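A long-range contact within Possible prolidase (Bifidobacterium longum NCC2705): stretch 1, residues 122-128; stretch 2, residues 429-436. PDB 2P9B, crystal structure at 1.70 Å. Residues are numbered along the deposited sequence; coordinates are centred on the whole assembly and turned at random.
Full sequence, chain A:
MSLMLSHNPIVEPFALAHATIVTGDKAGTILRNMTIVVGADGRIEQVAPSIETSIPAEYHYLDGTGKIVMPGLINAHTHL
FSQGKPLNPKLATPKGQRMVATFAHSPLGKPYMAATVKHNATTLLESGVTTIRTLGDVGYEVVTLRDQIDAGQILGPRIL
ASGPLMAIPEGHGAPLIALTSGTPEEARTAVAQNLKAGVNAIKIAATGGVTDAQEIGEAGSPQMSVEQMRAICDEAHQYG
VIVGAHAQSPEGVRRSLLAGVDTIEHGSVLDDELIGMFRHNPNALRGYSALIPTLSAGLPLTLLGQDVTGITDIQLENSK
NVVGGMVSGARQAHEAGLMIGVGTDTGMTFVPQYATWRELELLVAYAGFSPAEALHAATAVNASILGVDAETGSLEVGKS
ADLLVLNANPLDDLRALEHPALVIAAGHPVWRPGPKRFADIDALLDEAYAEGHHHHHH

Stretch 1 122-128: TTLLESG
Stretch 2 (429-436) PVWRPGPK

Stretch 1 is the end of a helix. Residues 122-126 keep helical angles, with Glu126 N bonded to Thr122 O at 2.8 Å; Ser127 (-83/-3) follows, its N still bonded to Thr123 O at 3.0 Å, and Gly128 is the first to leave helical angles, at phi/psi 102/9. Its positive phi, with Gly128 N to Leu125 O at 2.8 Å, completes a Schellman motif, and a CB there would jam against the preceding carbonyl O. Stretch 2 passes this end as an irregular chain: Val430 -96/102, Trp431 -82/67, Arg432 -142/150, Pro433 -60/-36, Gly434 150/-179, Pro435 -74/153. Gly434 also has angles that call for glycine, and a CB would be crowded by Pro435 CD. Register is set by CA separations of 5.0 Å for Glu126-Gly434 and 5.3 Å for Thr123-Pro435.

No direct hydrogen bond crosses, so packing and water join the stretches. Glu126 (chi m, t, -29°) points toward stretch 2 and is the most covered residue. Its OE2 lies 3.5 Å from Arg432 CB, while Arg432 (m, m, p, 180°) leads its end away and bonds NE to Trp431 O at 3.0 Å. The backbone of Glu126 also takes part, its O lying 3.6 Å from Pro435 CD. The CA-to-CB bond of Pro435 points sideways, and its C-gamma endo ring packs against the end of the helix, its CB 3.9 Å from Thr123 CG2 (chi1 m) and its CG 4.3 Å from Ser127 CB. Ser127 (p) turns OG back to Leu124 O, 2.6 Å away.

At the other flank Val430 (t) points toward the helix, and its CG2 meets Leu125 CD2 at 3.7 Å; Leu125 (t, p) starts sideways, but its end comes nearer.

Two waters bridge the stretches, one from the Thr123 side chain to the Lys436 backbone and one between backbone carbonyls. The first lies 2.7 Å from Thr123 OG1 and accepts from Lys436 N at 3.1 Å; the other donates to Glu126 O at 3.0 Å and weakly to Arg432 O at 3.4 Å.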

ATOM      1  N   THR A 122      12.213   7.184  -0.093  1.00 10.99           N
ATOM      2  CA  THR A 122      12.959   7.212   1.156  1.00 10.94           C
ATOM      3  C   THR A 122      12.083   7.700   2.306  1.00 11.00           C
ATOM      4  O   THR A 122      12.190   7.207   3.430  1.00 12.59           O
ATOM      5  CB  THR A 122      14.213   8.102   1.039  1.00 11.39           C
ATOM      6  OG1 THR A 122      15.092   7.549   0.053  1.00 14.67           O
ATOM      7  CG2 THR A 122      14.949   8.173   2.374  1.00 12.67           C
ATOM      8  N   THR A 123      11.213   8.664   2.027  1.00 10.90           N
ATOM      9  CA  THR A 123      10.305   9.183   3.048  1.00 11.28           C
ATOM     10  C   THR A 123       9.384   8.053   3.517  1.00 11.08           C
ATOM     11  O   THR A 123       9.178   7.867   4.713  1.00 12.22           O
ATOM     12  CB  THR A 123       9.458  10.342   2.494  1.00 10.33           C
ATOM     13  OG1 THR A 123      10.314  11.455   2.219  1.00 13.74           O
ATOM     14  CG2 THR A 123       8.392  10.763   3.494  1.00 10.57           C
ATOM     15  N   LEU A 124       8.835   7.303   2.568  1.00 11.04           N
ATOM     16  CA  LEU A 124       7.963   6.179   2.900  1.00  9.86           C
ATOM     17  C   LEU A 124       8.727   5.200   3.782  1.00 10.35           C
ATOM     18  O   LEU A 124       8.229   4.781   4.829  1.00 11.06           O
ATOM     19  CB  LEU A 124       7.480   5.475   1.626  1.00 10.42           C
ATOM     20  CG  LEU A 124       6.270   6.111   0.947  1.00 10.34           C
ATOM     21  CD1 LEU A 124       6.274   5.809  -0.547  1.00 10.54           C
ATOM     22  CD2 LEU A 124       5.001   5.596   1.613  1.00 11.76           C
ATOM     23  N   LEU A 125       9.942   4.845   3.375  1.00 10.57           N
ATOM     24  CA  LEU A 125      10.743   3.916   4.170  1.00 10.49           C
ATOM     25  C   LEU A 125      11.002   4.456   5.576  1.00 10.88           C
ATOM     26  O   LEU A 125      10.819   3.740   6.558  1.00 11.35           O
ATOM     27  CB  LEU A 125      12.074   3.613   3.473  1.00 10.97           C
ATOM     28  CG  LEU A 125      12.998   2.638   4.215  1.00 11.24           C
ATOM     29  CD1 LEU A 125      12.283   1.305   4.409  1.00 14.97           C
ATOM     30  CD2 LEU A 125      14.287   2.433   3.424  1.00 12.89           C
ATOM     31  N   GLU A 126      11.410   5.722   5.677  1.00 10.96           N
ATOM     32  CA  GLU A 126      11.688   6.321   6.984  1.00 11.53           C
ATOM     33  C   GLU A 126      10.457   6.340   7.884  1.00 13.27           C
ATOM     34  O   GLU A 126      10.585   6.377   9.110  1.00 14.31           O
ATOM     35  CB  GLU A 126      12.227   7.749   6.820  1.00 13.07           C
ATOM     36  CG  GLU A 126      13.569   7.808   6.094  1.00 16.15           C
ATOM     37  CD  GLU A 126      14.026   9.223   5.799  1.00 19.34           C
ATOM     38  OE1 GLU A 126      13.165  10.107   5.624  1.00 21.51           O
ATOM     39  OE2 GLU A 126      15.251   9.442   5.722  1.00 21.75           O
ATOM     40  N   SER A 127       9.269   6.316   7.279  1.00 12.29           N
ATOM     41  CA  SER A 127       8.031   6.326   8.046  1.00 11.52           C
ATOM     42  C   SER A 127       7.693   4.907   8.506  1.00 11.59           C
ATOM     43  O   SER A 127       6.708   4.698   9.214  1.00 12.73           O
ATOM     44  CB  SER A 127       6.876   6.899   7.211  1.00 11.38           C
ATOM     45  OG  SER A 127       6.389   5.968   6.255  1.00 14.56           O
ATOM     46  N   GLY A 128       8.513   3.944   8.093  1.00 10.34           N
ATOM     47  CA  GLY A 128       8.297   2.560   8.490  1.00 10.31           C
ATOM     48  C   GLY A 128       7.663   1.625   7.468  1.00 10.40           C
ATOM     49  O   GLY A 128       7.316   0.490   7.804  1.00 11.20           O
ATOM     50  N   PRO A 429      19.464  -1.542   8.351  1.00 15.51           N
ATOM     51  CA  PRO A 429      18.891  -0.533   9.244  1.00 14.79           C
ATOM     52  C   PRO A 429      18.949   0.824   8.548  1.00 15.43           C
ATOM     53  O   PRO A 429      19.912   1.123   7.836  1.00 15.56           O
ATOM     54  CB  PRO A 429      19.812  -0.583  10.463  1.00 16.72           C
ATOM     55  CG  PRO A 429      20.317  -1.987  10.453  1.00 19.78           C
ATOM     56  CD  PRO A 429      20.600  -2.226   8.991  1.00 18.34           C
ATOM     57  N   VAL A 430      17.920   1.637   8.746  1.00 13.32           N
ATOM     58  CA  VAL A 430      17.882   2.959   8.140  1.00 14.02           C
ATOM     59  C   VAL A 430      18.396   3.944   9.185  1.00 13.52           C
ATOM     60  O   VAL A 430      17.676   4.308  10.108  1.00 13.10           O
ATOM     61  CB  VAL A 430      16.446   3.341   7.737  1.00 14.78           C
ATOM     62  CG1 VAL A 430      16.441   4.705   7.063  1.00 15.41           C
ATOM     63  CG2 VAL A 430      15.870   2.278   6.816  1.00 15.79           C
ATOM     64  N   TRP A 431      19.651   4.360   9.044  1.00 13.98           N
ATOM     65  CA  TRP A 431      20.246   5.285  10.008  1.00 14.19           C
ATOM     66  C   TRP A 431      19.874   6.737   9.725  1.00 15.19           C
ATOM     67  O   TRP A 431      20.723   7.553   9.359  1.00 15.62           O
ATOM     68  CB  TRP A 431      21.769   5.136  10.010  1.00 14.91           C
ATOM     69  CG  TRP A 431      22.247   3.746  10.317  1.00 16.00           C
ATOM     70  CD1 TRP A 431      23.175   3.032   9.620  1.00 17.18           C
ATOM     71  CD2 TRP A 431      21.852   2.918  11.423  1.00 18.15           C
ATOM     72  NE1 TRP A 431      23.395   1.819  10.225  1.00 19.23           N
ATOM     73  CE2 TRP A 431      22.608   1.728  11.339  1.00 18.12           C
ATOM     74  CE3 TRP A 431      20.962   3.083  12.491  1.00 17.25           C
ATOM     75  CZ2 TRP A 431      22.470   0.685  12.268  1.00 18.35           C
ATOM     76  CZ3 TRP A 431      20.827   2.047  13.417  1.00 19.86           C
ATOM     77  CH2 TRP A 431      21.592   0.870  13.305  1.00 19.13           C
ATOM     78  N   ARG A 432      18.592   7.047   9.891  1.00 14.29           N
ATOM     79  CA  ARG A 432      18.074   8.400   9.685  1.00 16.98           C
ATOM     80  C   ARG A 432      17.012   8.613  10.769  1.00 17.02           C
ATOM     81  O   ARG A 432      16.360   7.663  11.194  1.00 16.91           O
ATOM     82  CB  ARG A 432      17.463   8.521   8.285  1.00 16.15           C
ATOM     83  CG  ARG A 432      18.452   8.322   7.133  1.00 20.08           C
ATOM     84  CD  ARG A 432      19.253   9.588   6.786  1.00 20.68           C
ATOM     85  NE  ARG A 432      20.092  10.073   7.879  1.00 22.55           N
ATOM     86  CZ  ARG A 432      20.870  11.151   7.801  1.00 24.41           C
ATOM     87  NH1 ARG A 432      20.922  11.858   6.677  1.00 22.74           N
ATOM     88  NH2 ARG A 432      21.583  11.537   8.852  1.00 22.63           N
ATOM     89  N   PRO A 433      16.820   9.864  11.226  1.00 18.93           N
ATOM     90  CA  PRO A 433      15.843  10.192  12.274  1.00 21.09           C
ATOM     91  C   PRO A 433      14.371   9.881  12.023  1.00 24.38           C
ATOM     92  O   PRO A 433      13.639   9.492  12.938  1.00 25.81           O
ATOM     93  CB  PRO A 433      16.076  11.688  12.505  1.00 21.99           C
ATOM     94  CG  PRO A 433      16.538  12.166  11.168  1.00 20.09           C
ATOM     95  CD  PRO A 433      17.508  11.081  10.761  1.00 18.33           C
ATOM     96  N   GLY A 434      13.940  10.051  10.786  1.00 24.47           N
ATOM     97  CA  GLY A 434      12.550   9.809  10.460  1.00 25.64           C
ATOM     98  C   GLY A 434      12.204  10.741   9.326  1.00 25.13           C
ATOM     99  O   GLY A 434      13.064  11.494   8.879  1.00 27.56           O
ATOM    100  N   PRO A 435      10.958  10.734   8.844  1.00 23.10           N
ATOM    101  CA  PRO A 435      10.604  11.626   7.741  1.00 23.05           C
ATOM    102  C   PRO A 435      10.467  13.094   8.128  1.00 22.81           C
ATOM    103  O   PRO A 435      10.165  13.429   9.273  1.00 21.32           O
ATOM    104  CB  PRO A 435       9.285  11.039   7.252  1.00 22.10           C
ATOM    105  CG  PRO A 435       8.653  10.593   8.527  1.00 22.87           C
ATOM    106  CD  PRO A 435       9.805   9.910   9.246  1.00 22.14           C
ATOM    107  N   LYS A 436      10.701  13.969   7.160  1.00 25.26           N
ATOM    108  CA  LYS A 436      10.551  15.394   7.394  1.00 27.26           C
ATOM    109  C   LYS A 436       9.047  15.617   7.284  1.00 27.05           C
ATOM    110  O   LYS A 436       8.442  15.289   6.266  1.00 27.67           O
ATOM    111  CB  LYS A 436      11.288  16.189   6.313  1.00 29.57           C
ATOM    112  CG  LYS A 436      11.219  17.693   6.493  1.00 33.70           C
ATOM    113  CD  LYS A 436      12.016  18.414   5.418  1.00 37.23           C
ATOM    114  CE  LYS A 436      13.497  18.055   5.477  1.00 39.41           C
ATOM    115  NZ  LYS A 436      14.110  18.397   6.794  1.00 40.06           N
TER
HETATM  116  O   HOH W   1      11.172  12.994   4.261  1.00 28.88           O
HETATM  117  O   HOH W   2      13.402   6.339  10.278  1.00 23.85           O